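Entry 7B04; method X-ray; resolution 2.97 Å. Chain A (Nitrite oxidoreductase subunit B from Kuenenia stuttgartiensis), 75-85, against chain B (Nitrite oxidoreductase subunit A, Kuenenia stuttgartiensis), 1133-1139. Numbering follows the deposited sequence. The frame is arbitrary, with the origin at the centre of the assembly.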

# COMPACT_ATOMS: atom_id res chain seq x y z
N TRP A 75 20.72 -6.64 -6.57
CA TRP A 75 21.01 -8.04 -6.88
C TRP A 75 21.36 -8.25 -8.35
O TRP A 75 22.24 -9.06 -8.67
N ASP A 76 20.70 -7.54 -9.27
CA ASP A 76 21.00 -7.74 -10.69
C ASP A 76 22.41 -7.27 -11.03
O ASP A 76 23.19 -8.00 -11.66
N VAL A 77 22.76 -6.05 -10.61
CA VAL A 77 24.06 -5.48 -10.97
C VAL A 77 25.19 -6.30 -10.37
O VAL A 77 26.24 -6.49 -10.99
N LYS A 78 25.00 -6.80 -9.14
CA LYS A 78 26.04 -7.59 -8.49
C LYS A 78 26.33 -8.87 -9.28
O LYS A 78 27.50 -9.23 -9.48
N THR A 79 25.28 -9.56 -9.74
CA THR A 79 25.47 -10.78 -10.50
C THR A 79 25.90 -10.50 -11.94
O THR A 79 26.74 -11.21 -12.50
N LEU A 80 25.34 -9.45 -12.55
CA LEU A 80 25.71 -9.11 -13.93
C LEU A 80 27.17 -8.71 -14.04
O LEU A 80 27.75 -8.83 -15.12
N LYS A 81 27.78 -8.23 -12.95
CA LYS A 81 29.20 -7.87 -12.98
C LYS A 81 30.09 -9.10 -13.00
O LYS A 81 31.20 -9.05 -13.55
N LEU A 82 29.63 -10.21 -12.45
CA LEU A 82 30.41 -11.43 -12.42
C LEU A 82 30.46 -12.13 -13.78
O LEU A 82 31.21 -13.10 -13.93
N ILE A 83 29.69 -11.66 -14.75
CA ILE A 83 29.67 -12.24 -16.09
C ILE A 83 29.95 -11.18 -17.13
O ILE A 83 29.75 -11.41 -18.33
N ASP A 84 30.42 -10.01 -16.70
CA ASP A 84 30.65 -8.90 -17.62
C ASP A 84 31.80 -9.23 -18.57
O ASP A 84 32.92 -9.51 -18.12
N SER A 85 31.52 -9.20 -19.87
CA SER A 85 32.51 -9.47 -20.90
C SER A 85 32.09 -8.75 -22.17
O SER A 85 30.89 -8.61 -22.42
N ASP B 1133 30.77 4.17 -12.55
CA ASP B 1133 30.82 3.98 -14.00
C ASP B 1133 30.18 2.66 -14.41
O ASP B 1133 29.60 2.57 -15.50
N PHE B 1134 30.27 1.64 -13.55
CA PHE B 1134 29.63 0.34 -13.86
C PHE B 1134 28.11 0.46 -13.83
O PHE B 1134 27.43 -0.11 -14.66
N MET B 1135 27.60 1.17 -12.83
CA MET B 1135 26.13 1.32 -12.73
C MET B 1135 25.65 2.09 -13.95
O MET B 1135 24.62 1.73 -14.47
N LYS B 1136 26.37 3.13 -14.34
CA LYS B 1136 25.99 3.92 -15.53
C LYS B 1136 25.99 2.98 -16.73
O LYS B 1136 25.18 3.17 -17.61
N LYS B 1137 26.94 2.05 -16.79
CA LYS B 1137 26.92 1.04 -17.85
C LYS B 1137 25.66 0.19 -17.73
O LYS B 1137 25.06 -0.20 -18.74
N PHE B 1138 25.24 -0.09 -16.49
CA PHE B 1138 24.00 -0.82 -16.25
C PHE B 1138 22.79 0.01 -16.66
O PHE B 1138 21.89 -0.49 -17.35
N LEU B 1139 22.74 1.27 -16.23
CA LEU B 1139 21.54 2.09 -16.45
C LEU B 1139 21.31 2.38 -17.93
O LEU B 1139 20.16 2.59 -18.33

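Where two helices from different subunits cross steeply, their backbones often stay well apart and large side chains fill the space between them. The contact between subunits B and A of nitrite oxidoreductase illustrates this: the axes of the chain A and chain B helices approach no closer than 10.9 Å, at an angle of 104° between their directions, and two phenylalanines one helical turn apart bridge the gap.

At the apolar centre, Val A77 and Phe B1138 point toward each other from the closest pair of CA atoms, 7.0 Å apart. Val A77, in the m rotamer, places CG1 over the face of the Phe B1138 ring, 3.3 Å from the centroid and only 4° off the normal, a CH-pi contact of nearly ideal direction. Phe B1138 is t at chi1 with chi2 at 76°, which turns that face to the valine while leaving an edge for Leu A80: the leucine, m at chi1 and t at chi2, brings CD1 to 3.6 Å from CE1 of Phe B1138, near the plane of the ring. The CA-to-CB bond of Met B1135 runs sideways, but the end of the side chain comes nearer, and its CE lies 3.7 Å from Val A77 CG1.

Phe B1134, also t at chi1, carries the packing toward the C-terminal part of the chain A stretch and has the largest covered area of any residue here. Its CE1 edge meets the backbone, 3.6 Å from Val A77 O, and the same CE1 lies 3.4 Å from Lys A81 CB. The lysine starts sideways from its CA, extends through three t torsions and finishes with chi4 at 35°, bringing NZ over the face of the Phe B1134 ring, 4.4 Å from the centroid and 11° off the normal. This cation-pi interaction marks the passage from apolar to charged packing.

Asp A84 completes the polar edge. It closes the type I turn that begins at Lys A81, and its t rotamer lets Asp A84 OD2 accept a hydrogen bond from Lys B1137 NZ at 3.2 Å, within a salt bridge; Asp A84 OD2 also lies 3.5 Å from Phe B1134 CE2. Toward the other end of the chain A stretch, Asp A76 OD2 sits 3.6 Å from Phe B1138 CZ but finds its hydrogen bond elsewhere in the structure, while OD1 accepts one from Val A77 N at 2.7 Å.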

# COMPACT_ATOMS: atom_id res chain seq x y z
CB TRP A 75 19.81 -8.91 -6.51
CG TRP A 75 18.64 -8.67 -7.41
CD1 TRP A 75 17.68 -7.71 -7.26
CD2 TRP A 75 18.32 -9.39 -8.60
NE1 TRP A 75 16.77 -7.80 -8.29
CE2 TRP A 75 17.15 -8.81 -9.13
CE3 TRP A 75 18.92 -10.45 -9.28
CZ2 TRP A 75 16.55 -9.28 -10.30
CZ3 TRP A 75 18.32 -10.91 -10.44
CH2 TRP A 75 17.15 -10.33 -10.94
CB ASP A 76 19.96 -7.05 -11.57
CG ASP A 76 19.53 -5.70 -11.04
OD1 ASP A 76 20.30 -5.09 -10.27
OD2 ASP A 76 18.43 -5.25 -11.41
CB VAL A 77 24.12 -4.00 -10.57
CG1 VAL A 77 22.94 -3.26 -11.16
CG2 VAL A 77 24.15 -3.83 -9.06
CB LYS A 78 25.63 -7.93 -7.06
CG LYS A 78 25.71 -6.76 -6.09
CD LYS A 78 25.31 -7.17 -4.68
CE LYS A 78 26.51 -7.63 -3.87
NZ LYS A 78 27.31 -6.48 -3.37
CB THR A 79 24.19 -11.62 -10.48
OG1 THR A 79 23.85 -11.94 -9.13
CG2 THR A 79 24.37 -12.90 -11.28
CB LEU A 80 24.81 -7.98 -14.45
CG LEU A 80 23.40 -8.36 -14.90
CD1 LEU A 80 22.58 -7.11 -15.17
CD2 LEU A 80 23.43 -9.25 -16.13
CB LYS A 81 29.55 -7.02 -11.77
CG LYS A 81 30.99 -6.56 -11.74
CD LYS A 81 31.27 -5.63 -10.58
CE LYS A 81 32.60 -4.92 -10.79
NZ LYS A 81 32.83 -4.62 -12.23
CB LEU A 82 29.86 -12.39 -11.36
CG LEU A 82 29.87 -11.83 -9.93
CD1 LEU A 82 29.15 -12.77 -8.97
CD2 LEU A 82 31.29 -11.56 -9.45
CB ILE A 83 28.32 -12.93 -16.36
CG1 ILE A 83 27.18 -11.91 -16.31
CG2 ILE A 83 28.08 -14.06 -15.37
CD1 ILE A 83 25.86 -12.45 -16.79
CB ASP A 84 30.94 -7.62 -16.85
CG ASP A 84 30.92 -6.38 -17.74
OD1 ASP A 84 30.57 -6.51 -18.93
OD2 ASP A 84 31.25 -5.28 -17.25
CB SER A 85 32.66 -10.97 -21.16
OG SER A 85 33.56 -11.22 -22.23
CB ASP B 1133 32.26 4.10 -14.49
CG ASP B 1133 32.63 5.54 -14.81
OD1 ASP B 1133 32.48 5.96 -15.97
OD2 ASP B 1133 33.06 6.26 -13.88
CB PHE B 1134 30.01 -0.77 -12.89
CG PHE B 1134 29.45 -2.10 -13.32
CD1 PHE B 1134 28.71 -2.87 -12.46
CD2 PHE B 1134 29.61 -2.55 -14.61
CE1 PHE B 1134 28.19 -4.08 -12.87
CE2 PHE B 1134 29.10 -3.76 -15.01
CZ PHE B 1134 28.38 -4.52 -14.14
CB MET B 1135 25.73 2.10 -11.48
CG MET B 1135 24.24 2.25 -11.37
SD MET B 1135 23.58 0.79 -10.63
CE MET B 1135 22.38 0.33 -11.86
CB LYS B 1136 26.86 5.17 -15.64
CG LYS B 1136 27.32 5.76 -14.32
CD LYS B 1136 27.88 7.13 -14.52
CE LYS B 1136 28.60 7.68 -13.31
NZ LYS B 1136 30.04 7.86 -13.57
CB LYS B 1137 28.18 0.16 -17.77
CG LYS B 1137 28.75 -0.28 -19.13
CD LYS B 1137 30.15 -0.86 -18.94
CE LYS B 1137 30.34 -2.16 -19.73
NZ LYS B 1137 31.60 -2.86 -19.34
CB PHE B 1138 23.92 -1.21 -14.78
CG PHE B 1138 22.65 -1.89 -14.40
CD1 PHE B 1138 22.43 -3.21 -14.74
CD2 PHE B 1138 21.66 -1.21 -13.71
CE1 PHE B 1138 21.26 -3.84 -14.39
CE2 PHE B 1138 20.48 -1.83 -13.36
CZ PHE B 1138 20.28 -3.15 -13.70
CB LEU B 1139 21.65 3.40 -15.69
CG LEU B 1139 21.66 3.36 -14.16
CD1 LEU B 1139 21.93 4.75 -13.61
CD2 LEU B 1139 20.35 2.82 -13.63